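Local coordinates for protein ECL CdiI (Enterobacter cloacae subsp. cloacae, PDB 4NTQ) that protects its cell as the immunity protein of a contact-dependent growth inhibition system, forming a complex with the toxic ribosomal RNase region of CdiA, at residues 16-21 / 32-37; 60-66 / 78-84. Residue numbers count along the deposited sequence, not the author numbering.

Interaction 1 (16-21 / 32-37)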
ATOM      1  N   GLU B  16     -16.843  -0.746   4.557  1.00 47.13           N
ATOM      2  CA  GLU B  16     -16.826  -1.776   3.510  1.00 56.27           C
ATOM      3  C   GLU B  16     -16.186  -3.103   3.937  1.00 43.73           C
ATOM      4  O   GLU B  16     -15.459  -3.165   4.930  1.00 39.91           O
ATOM      5  CB  GLU B  16     -16.159  -1.252   2.236  1.00 62.02           C
ATOM      6  CG  GLU B  16     -14.697  -0.925   2.375  1.00 65.87           C
ATOM      7  CD  GLU B  16     -13.967  -1.026   1.049  1.00 70.32           C
ATOM      8  OE1 GLU B  16     -14.272  -1.964   0.274  1.00 73.39           O
ATOM      9  OE2 GLU B  16     -13.099  -0.168   0.781  1.00 60.80           O
ATOM     10  N   LEU B  17     -16.472  -4.160   3.179  1.00 38.14           N
ATOM     11  CA  LEU B  17     -15.953  -5.497   3.474  1.00 38.20           C
ATOM     12  C   LEU B  17     -14.488  -5.627   3.094  1.00 36.91           C
ATOM     13  O   LEU B  17     -14.106  -5.404   1.942  1.00 34.09           O
ATOM     14  CB  LEU B  17     -16.748  -6.569   2.727  1.00 33.94           C
ATOM     15  CG  LEU B  17     -16.746  -8.002   3.267  1.00 41.40           C
ATOM     16  CD1 LEU B  17     -17.429  -8.078   4.648  1.00 31.56           C
ATOM     17  CD2 LEU B  17     -17.439  -8.943   2.273  1.00 31.69           C
ATOM     18  N   VAL B  18     -13.664  -5.994   4.060  1.00 31.54           N
ATOM     19  CA  VAL B  18     -12.247  -6.151   3.787  1.00 30.20           C
ATOM     20  C   VAL B  18     -11.785  -7.518   4.227  1.00 30.40           C
ATOM     21  O   VAL B  18     -12.450  -8.200   5.012  1.00 27.75           O
ATOM     22  CB  VAL B  18     -11.403  -5.073   4.480  1.00 35.83           C
ATOM     23  CG1 VAL B  18     -11.953  -3.669   4.160  1.00 34.95           C
ATOM     24  CG2 VAL B  18     -11.363  -5.317   5.978  1.00 30.96           C
ATOM     25  N   GLN B  19     -10.645  -7.920   3.695  1.00 27.27           N
ATOM     26  CA  GLN B  19     -10.022  -9.173   4.061  1.00 28.33           C
ATOM     27  C   GLN B  19      -8.818  -8.849   4.928  1.00 31.24           C
ATOM     28  O   GLN B  19      -7.822  -8.286   4.428  1.00 29.27           O
ATOM     29  CB  GLN B  19      -9.580  -9.924   2.796  1.00 30.73           C
ATOM     30  CG  GLN B  19      -8.771 -11.168   3.063  1.00 27.09           C
ATOM     31  CD  GLN B  19      -9.477 -12.121   4.009  1.00 33.92           C
ATOM     32  OE1 GLN B  19     -10.433 -12.794   3.630  1.00 33.34           O
ATOM     33  NE2 GLN B  19      -9.002 -12.187   5.250  1.00 32.04           N
ATOM     34  N   PRO B  20      -8.901  -9.177   6.232  1.00 32.16           N
ATOM     35  CA  PRO B  20      -7.726  -8.967   7.084  1.00 30.47           C
ATOM     36  C   PRO B  20      -6.613  -9.860   6.590  1.00 24.29           C
ATOM     37  O   PRO B  20      -6.874 -11.010   6.276  1.00 25.27           O
ATOM     38  CB  PRO B  20      -8.198  -9.399   8.486  1.00 26.35           C
ATOM     39  CG  PRO B  20      -9.683  -9.305   8.443  1.00 29.86           C
ATOM     40  CD  PRO B  20     -10.061  -9.669   7.002  1.00 35.98           C
ATOM     41  N   SER B  21      -5.406  -9.306   6.490  1.00 26.72           N
ATOM     42  CA  SER B  21      -4.261  -9.963   5.885  1.00 26.90           C
ATOM     43  C   SER B  21      -2.979  -9.426   6.496  1.00 29.75           C
ATOM     44  O   SER B  21      -2.984  -8.417   7.205  1.00 28.69           O
ATOM     45  CB  SER B  21      -4.181  -9.653   4.383  1.00 25.29           C
ATOM     46  OG  SER B  21      -5.393  -9.903   3.706  1.00 30.83           O
ATOM     47  N   LEU B  32      -2.751  -5.699   7.009  1.00 28.62           N
ATOM     48  CA  LEU B  32      -3.425  -5.013   5.906  1.00 32.20           C
ATOM     49  C   LEU B  32      -4.917  -5.374   5.857  1.00 36.00           C
ATOM     50  O   LEU B  32      -5.325  -6.466   6.289  1.00 31.84           O
ATOM     51  CB  LEU B  32      -2.777  -5.377   4.574  1.00 36.27           C
ATOM     52  CG  LEU B  32      -1.282  -5.090   4.417  1.00 31.80           C
ATOM     53  CD1 LEU B  32      -0.800  -5.746   3.150  1.00 21.14           C
ATOM     54  CD2 LEU B  32      -1.017  -3.571   4.403  1.00 27.38           C
ATOM     55  N   HIS B  33      -5.717  -4.445   5.336  1.00 32.32           N
ATOM     56  CA  HIS B  33      -7.143  -4.667   5.110  1.00 27.86           C
ATOM     57  C   HIS B  33      -7.430  -4.508   3.611  1.00 37.95           C
ATOM     58  O   HIS B  33      -7.624  -3.389   3.130  1.00 43.31           O
ATOM     59  CB  HIS B  33      -7.983  -3.661   5.902  1.00 26.87           C
ATOM     60  CG  HIS B  33      -7.762  -3.713   7.384  1.00 39.04           C
ATOM     61  ND1 HIS B  33      -8.017  -2.647   8.221  1.00 37.08           N
ATOM     62  CD2 HIS B  33      -7.329  -4.719   8.180  1.00 43.02           C
ATOM     63  CE1 HIS B  33      -7.736  -2.985   9.466  1.00 41.50           C
ATOM     64  NE2 HIS B  33      -7.317  -4.241   9.469  1.00 49.61           N
ATOM     65  N   LEU B  34      -7.450  -5.624   2.882  1.00 30.67           N
ATOM     66  CA  LEU B  34      -7.637  -5.596   1.440  1.00 30.93           C
ATOM     67  C   LEU B  34      -9.117  -5.455   1.117  1.00 29.92           C
ATOM     68  O   LEU B  34      -9.902  -6.343   1.445  1.00 33.00           O
ATOM     69  CB  LEU B  34      -7.087  -6.877   0.803  1.00 34.84           C
ATOM     70  CG  LEU B  34      -5.588  -6.925   0.501  1.00 31.14           C
ATOM     71  CD1 LEU B  34      -4.758  -6.722   1.756  1.00 26.01           C
ATOM     72  CD2 LEU B  34      -5.211  -8.235  -0.187  1.00 29.77           C
ATOM     73  N   PRO B  35      -9.509  -4.330   0.489  1.00 29.56           N
ATOM     74  CA  PRO B  35     -10.931  -4.122   0.161  1.00 32.02           C
ATOM     75  C   PRO B  35     -11.403  -5.080  -0.926  1.00 36.05           C
ATOM     76  O   PRO B  35     -10.674  -5.346  -1.895  1.00 33.66           O
ATOM     77  CB  PRO B  35     -10.975  -2.669  -0.347  1.00 27.17           C
ATOM     78  CG  PRO B  35      -9.615  -2.365  -0.800  1.00 25.13           C
ATOM     79  CD  PRO B  35      -8.688  -3.168   0.113  1.00 28.47           C
ATOM     80  N   LEU B  36     -12.625  -5.576  -0.769  1.00 29.90           N
ATOM     81  CA  LEU B  36     -13.166  -6.617  -1.638  1.00 34.59           C
ATOM     82  C   LEU B  36     -14.303  -6.122  -2.532  1.00 35.07           C
ATOM     83  O   LEU B  36     -14.991  -6.917  -3.181  1.00 34.49           O
ATOM     84  CB  LEU B  36     -13.678  -7.786  -0.783  1.00 32.06           C
ATOM     85  CG  LEU B  36     -12.686  -8.385   0.204  1.00 39.68           C
ATOM     86  CD1 LEU B  36     -13.388  -9.393   1.124  1.00 42.95           C
ATOM     87  CD2 LEU B  36     -11.555  -9.041  -0.542  1.00 29.26           C
ATOM     88  N   SER B  37     -14.534  -4.816  -2.542  1.00 36.65           N
ATOM     89  CA  SER B  37     -15.713  -4.296  -3.241  1.00 43.84           C
ATOM     90  C   SER B  37     -15.634  -4.469  -4.766  1.00 35.76           C
ATOM     91  O   SER B  37     -16.652  -4.504  -5.445  1.00 61.50           O
ATOM     92  CB  SER B  37     -16.004  -2.840  -2.850  1.00 43.07           C
ATOM     93  OG  SER B  37     -14.953  -1.983  -3.255  1.00 54.67           O
TER
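Strands 16-25 and 28-35 form an antiparallel beta hairpin, and this contact lies at its open end, where the second strand gives way to a loop. Five backbone hydrogen bonds join the segments, with Gln-19/Leu-34 and Ser-21/Leu-32 as the hydrogen-bonded pairs and Val-18/Pro-35 and Pro-20/His-33 as the non-hydrogen-bonded pairs. Leu-36, the residue most covered by the contact, lies just past the strand yet prolongs the ladder, its N donating to Leu-17 O at 3.1 Å. Its side chain points back across the hairpin: Leu-36 CD1 lies 4.2 Å from Leu-17 CG and Leu-36 CD2 4.0 Å from Gln-19 CB. At the other end Ser-21 is bound through both backbone polar atoms, Ser-21 N to Leu-32 O at 2.8 Å and Leu-32 N to Ser-21 O at 2.7 Å, while its CB shares a sheet face with those of Gln-19, Leu-32 and Leu-34. Leu-34 on that face packs on Ile-41, Tyr-44 and Trp-48 of helix 41-58. On the other face, that of Val-18, Pro-20 and Pro-35, His-33 CB lies 3.8 Å from Val-18 CG2 and His-33 packs on Ile-204 of the CdiA chain, so the hairpin contributes to the toxin interface. Gln-19 NE2 bonds Gly-8 O and, within its own strand, folds over to Pro-20 O at 2.6 Å, while Ser-21 OG donates to Gln-19 O at 3.0 Å.

Interaction 2 (60-66 / 78-84)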
ATOM      1  N   THR B  60      13.343  -6.246 -13.037  1.00 33.20           N
ATOM      2  CA  THR B  60      13.083  -4.822 -12.841  1.00 36.97           C
ATOM      3  C   THR B  60      12.321  -4.617 -11.533  1.00 36.04           C
ATOM      4  O   THR B  60      12.918  -4.584 -10.460  1.00 34.59           O
ATOM      5  CB  THR B  60      12.291  -4.255 -14.013  1.00 38.57           C
ATOM      6  OG1 THR B  60      11.156  -5.099 -14.262  1.00 35.89           O
ATOM      7  CG2 THR B  60      13.176  -4.214 -15.267  1.00 32.66           C
ATOM      8  N   HIS B  61      10.997  -4.528 -11.611  1.00 31.50           N
ATOM      9  CA  HIS B  61      10.190  -4.410 -10.409  1.00 26.76           C
ATOM     10  C   HIS B  61       8.858  -5.122 -10.529  1.00 30.04           C
ATOM     11  O   HIS B  61       8.395  -5.404 -11.630  1.00 35.83           O
ATOM     12  CB  HIS B  61       9.960  -2.943 -10.035  1.00 30.55           C
ATOM     13  CG  HIS B  61       9.412  -2.107 -11.154  1.00 29.85           C
ATOM     14  ND1 HIS B  61      10.211  -1.296 -11.940  1.00 29.06           N
ATOM     15  CD2 HIS B  61       8.148  -1.955 -11.615  1.00 31.64           C
ATOM     16  CE1 HIS B  61       9.458  -0.681 -12.836  1.00 30.46           C
ATOM     17  NE2 HIS B  61       8.206  -1.064 -12.664  1.00 36.22           N
ATOM     18  N   SER B  62       8.247  -5.409  -9.381  1.00 26.47           N
ATOM     19  CA  SER B  62       6.916  -6.016  -9.315  1.00 29.97           C
ATOM     20  C   SER B  62       6.045  -5.267  -8.321  1.00 30.19           C
ATOM     21  O   SER B  62       6.304  -5.283  -7.111  1.00 28.59           O
ATOM     22  CB  SER B  62       7.010  -7.479  -8.882  1.00 24.40           C
ATOM     23  OG  SER B  62       7.423  -8.287  -9.969  1.00 33.49           O
ATOM     24  N   ALA B  63       5.022  -4.597  -8.823  1.00 28.09           N
ATOM     25  CA  ALA B  63       4.122  -3.886  -7.938  1.00 32.52           C
ATOM     26  C   ALA B  63       2.986  -4.799  -7.551  1.00 35.86           C
ATOM     27  O   ALA B  63       2.298  -5.330  -8.438  1.00 26.95           O
ATOM     28  CB  ALA B  63       3.590  -2.653  -8.614  1.00 32.78           C
ATOM     29  N   LEU B  64       2.805  -4.976  -6.236  1.00 24.19           N
ATOM     30  CA  LEU B  64       1.732  -5.800  -5.677  1.00 27.14           C
ATOM     31  C   LEU B  64       0.670  -4.910  -5.049  1.00 32.02           C
ATOM     32  O   LEU B  64       0.885  -4.378  -3.960  1.00 29.39           O
ATOM     33  CB  LEU B  64       2.271  -6.713  -4.568  1.00 18.60           C
ATOM     34  CG  LEU B  64       3.476  -7.591  -4.888  1.00 27.37           C
ATOM     35  CD1 LEU B  64       3.919  -8.387  -3.664  1.00 16.31           C
ATOM     36  CD2 LEU B  64       3.159  -8.524  -6.024  1.00 17.16           C
ATOM     37  N   ALA B  65      -0.474  -4.766  -5.711  1.00 22.94           N
ATOM     38  CA  ALA B  65      -1.548  -3.921  -5.197  1.00 27.53           C
ATOM     39  C   ALA B  65      -2.210  -4.559  -3.974  1.00 34.01           C
ATOM     40  O   ALA B  65      -2.477  -5.760  -3.958  1.00 30.73           O
ATOM     41  CB  ALA B  65      -2.591  -3.665  -6.273  1.00 26.72           C
ATOM     42  N   VAL B  66      -2.466  -3.762  -2.945  1.00 28.45           N
ATOM     43  CA  VAL B  66      -3.193  -4.278  -1.791  1.00 29.83           C
ATOM     44  C   VAL B  66      -4.463  -3.467  -1.547  1.00 35.11           C
ATOM     45  O   VAL B  66      -5.046  -3.482  -0.456  1.00 34.59           O
ATOM     46  CB  VAL B  66      -2.310  -4.362  -0.557  1.00 15.84           C
ATOM     47  CG1 VAL B  66      -1.174  -5.362  -0.819  1.00 16.52           C
ATOM     48  CG2 VAL B  66      -1.789  -2.995  -0.203  1.00 25.74           C
ATOM     49  N   PHE B  78      -2.995   1.416  -2.684  1.00 27.43           N
ATOM     50  CA  PHE B  78      -1.785   1.073  -1.948  1.00 28.06           C
ATOM     51  C   PHE B  78      -1.109  -0.088  -2.634  1.00 25.51           C
ATOM     52  O   PHE B  78      -1.772  -1.017  -3.097  1.00 29.50           O
ATOM     53  CB  PHE B  78      -2.084   0.717  -0.490  1.00 34.62           C
ATOM     54  CG  PHE B  78      -2.566   1.877   0.326  1.00 39.01           C
ATOM     55  CD1 PHE B  78      -1.666   2.699   0.979  1.00 26.55           C
ATOM     56  CD2 PHE B  78      -3.916   2.151   0.427  1.00 38.83           C
ATOM     57  CE1 PHE B  78      -2.107   3.765   1.729  1.00 44.04           C
ATOM     58  CE2 PHE B  78      -4.363   3.223   1.172  1.00 44.62           C
ATOM     59  CZ  PHE B  78      -3.456   4.033   1.823  1.00 38.19           C
ATOM     60  N   THR B  79       0.214  -0.020  -2.723  1.00 28.84           N
ATOM     61  CA  THR B  79       0.980  -1.102  -3.307  1.00 28.69           C
ATOM     62  C   THR B  79       2.201  -1.390  -2.468  1.00 30.39           C
ATOM     63  O   THR B  79       2.675  -0.535  -1.715  1.00 26.79           O
ATOM     64  CB  THR B  79       1.491  -0.732  -4.699  1.00 32.32           C
ATOM     65  OG1 THR B  79       2.454   0.318  -4.571  1.00 28.03           O
ATOM     66  CG2 THR B  79       0.341  -0.278  -5.609  1.00 29.41           C
ATOM     67  N   TRP B  80       2.704  -2.611  -2.601  1.00 30.00           N
ATOM     68  CA  TRP B  80       4.029  -2.941  -2.113  1.00 27.84           C
ATOM     69  C   TRP B  80       4.841  -3.281  -3.348  1.00 30.12           C
ATOM     70  O   TRP B  80       4.402  -4.080  -4.181  1.00 27.10           O
ATOM     71  CB  TRP B  80       3.970  -4.073  -1.085  1.00 25.38           C
ATOM     72  CG  TRP B  80       3.341  -3.565   0.214  1.00 29.95           C
ATOM     73  CD1 TRP B  80       2.018  -3.325   0.438  1.00 22.35           C
ATOM     74  CD2 TRP B  80       4.028  -3.166   1.415  1.00 29.75           C
ATOM     75  NE1 TRP B  80       1.834  -2.825   1.708  1.00 26.25           N
ATOM     76  CE2 TRP B  80       3.048  -2.724   2.329  1.00 25.93           C
ATOM     77  CE3 TRP B  80       5.377  -3.150   1.809  1.00 29.94           C
ATOM     78  CZ2 TRP B  80       3.368  -2.273   3.610  1.00 28.27           C
ATOM     79  CZ3 TRP B  80       5.693  -2.707   3.080  1.00 26.05           C
ATOM     80  CH2 TRP B  80       4.692  -2.265   3.964  1.00 30.42           C
ATOM     81  N   VAL B  81       5.999  -2.636  -3.477  1.00 26.79           N
ATOM     82  CA  VAL B  81       6.780  -2.659  -4.702  1.00 26.14           C
ATOM     83  C   VAL B  81       8.109  -3.362  -4.497  1.00 27.65           C
ATOM     84  O   VAL B  81       8.869  -3.009  -3.590  1.00 33.54           O
ATOM     85  CB  VAL B  81       7.045  -1.222  -5.181  1.00 36.64           C
ATOM     86  CG1 VAL B  81       8.011  -1.217  -6.342  1.00 37.74           C
ATOM     87  CG2 VAL B  81       5.732  -0.544  -5.555  1.00 31.58           C
ATOM     88  N   LEU B  82       8.385  -4.358  -5.337  1.00 29.40           N
ATOM     89  CA  LEU B  82       9.593  -5.173  -5.203  1.00 21.93           C
ATOM     90  C   LEU B  82      10.590  -4.755  -6.272  1.00 36.73           C
ATOM     91  O   LEU B  82      10.246  -4.681  -7.450  1.00 33.19           O
ATOM     92  CB  LEU B  82       9.265  -6.660  -5.355  1.00 29.65           C
ATOM     93  CG  LEU B  82       8.650  -7.404  -4.163  1.00 26.81           C
ATOM     94  CD1 LEU B  82       7.403  -6.732  -3.611  1.00 21.61           C
ATOM     95  CD2 LEU B  82       8.338  -8.823  -4.555  1.00 28.26           C
ATOM     96  N   TYR B  83      11.820  -4.457  -5.865  1.00 24.89           N
ATOM     97  CA  TYR B  83      12.844  -4.101  -6.825  1.00 28.08           C
ATOM     98  C   TYR B  83      13.904  -5.177  -6.784  1.00 28.40           C
ATOM     99  O   TYR B  83      14.404  -5.502  -5.721  1.00 48.82           O
ATOM    100  CB  TYR B  83      13.469  -2.750  -6.477  1.00 27.92           C
ATOM    101  CG  TYR B  83      12.604  -1.531  -6.721  1.00 27.49           C
ATOM    102  CD1 TYR B  83      12.453  -1.009  -8.006  1.00 28.81           C
ATOM    103  CD2 TYR B  83      11.980  -0.864  -5.660  1.00 34.00           C
ATOM    104  CE1 TYR B  83      11.686   0.122  -8.236  1.00 37.66           C
ATOM    105  CE2 TYR B  83      11.195   0.291  -5.879  1.00 26.31           C
ATOM    106  CZ  TYR B  83      11.055   0.764  -7.173  1.00 42.89           C
ATOM    107  OH  TYR B  83      10.298   1.880  -7.414  1.00 48.94           O
ATOM    108  N   PHE B  84      14.243  -5.735  -7.932  1.00 29.98           N
ATOM    109  CA  PHE B  84      15.205  -6.833  -7.982  1.00 31.75           C
ATOM    110  C   PHE B  84      16.630  -6.396  -8.304  1.00 40.06           C
ATOM    111  O   PHE B  84      16.870  -5.753  -9.326  1.00 43.92           O
ATOM    112  CB  PHE B  84      14.743  -7.871  -8.988  1.00 32.14           C
ATOM    113  CG  PHE B  84      13.366  -8.378  -8.718  1.00 29.66           C
ATOM    114  CD1 PHE B  84      13.153  -9.326  -7.725  1.00 28.60           C
ATOM    115  CD2 PHE B  84      12.280  -7.901  -9.438  1.00 28.74           C
ATOM    116  CE1 PHE B  84      11.880  -9.806  -7.451  1.00 26.58           C
ATOM    117  CE2 PHE B  84      10.986  -8.368  -9.169  1.00 28.63           C
ATOM    118  CZ  PHE B  84      10.790  -9.330  -8.169  1.00 29.64           C
TER
HETATM  119  O   HOH W   1      15.250  -3.697 -10.569  1.00 37.06           O
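A second antiparallel hairpin pairs strand 61-65 with strand 76-85 through six backbone hydrogen bonds, from Phe-84 N to Thr-60 O (3.1 Å) at one end to Val-66 N to Phe-78 O (2.8 Å) at the other. Beyond the first of these, a water lies 2.5 Å from Thr-60 O and 2.9 Å from Phe-84 O. On the face of His-61, Ala-63, Thr-79, Val-81 and Tyr-83, the p rotamer of His-61 leads its ring away from the partner strand, to bond Asn-110 O through NE2, whereas the m rotamer of Tyr-83 brings CD1 to 3.8 Å from His-61 CB. Val-81, in t, sets CG2 4.3 Å from Ala-63 CB. On the opposite face Leu-64 (m, t) and Leu-82 (m, p) meet CD1 to CD1 at 3.9 Å. The m rotamer of Trp-80 presents its ring edge to Val-66, with Trp-80 CD1 3.9 Å from Val-66 CG2. Phe-84, also m, curls back so that CE2 at its ring edge comes 3.7 Å from Ser-62 OG, which bonds Ser-51 O of helix 41-58. Phe-78 instead leads away and packs on Thr-201 of the CdiA chain. Strand 61-65 is outermost in its sheet within this chain, while strand 76-85 runs between it and strand 88-97. The face of Leu-64 and Trp-80 packs on strands 2-6 and 28-35 of the other sheet. Ile-109 and Ile-113 touch Ala-63, and Ser-51 OG and Trp-48 NE1 of helix 41-58 hydrogen-bond Ala-63 O and Ala-65 O of strand 61-65.

Overall arrangement
Both contacts join the two strands of an antiparallel hairpin, but in different sheets, with centres about 19 Å apart. Interaction 2 lies near the centre of the chain and is mostly buried, with four apolar side-chain pairs across it. Interaction 1 is peripheral and partly buried, with a proline in each strand, both at non-hydrogen-bonded positions where the ladder needs no cross-strand N-H, and one apolar pair, Leu-17/Leu-36. The two nevertheless pack together: Leu-32 CD1 touches Val-66 CG1 at 4.0 Å, and Leu-34 CG lies 3.6 Å from Val-66 O, so one face of segment 32-37 meets segment 60-66 in the core between the sheets. Each hairpin also reaches the CdiA chain.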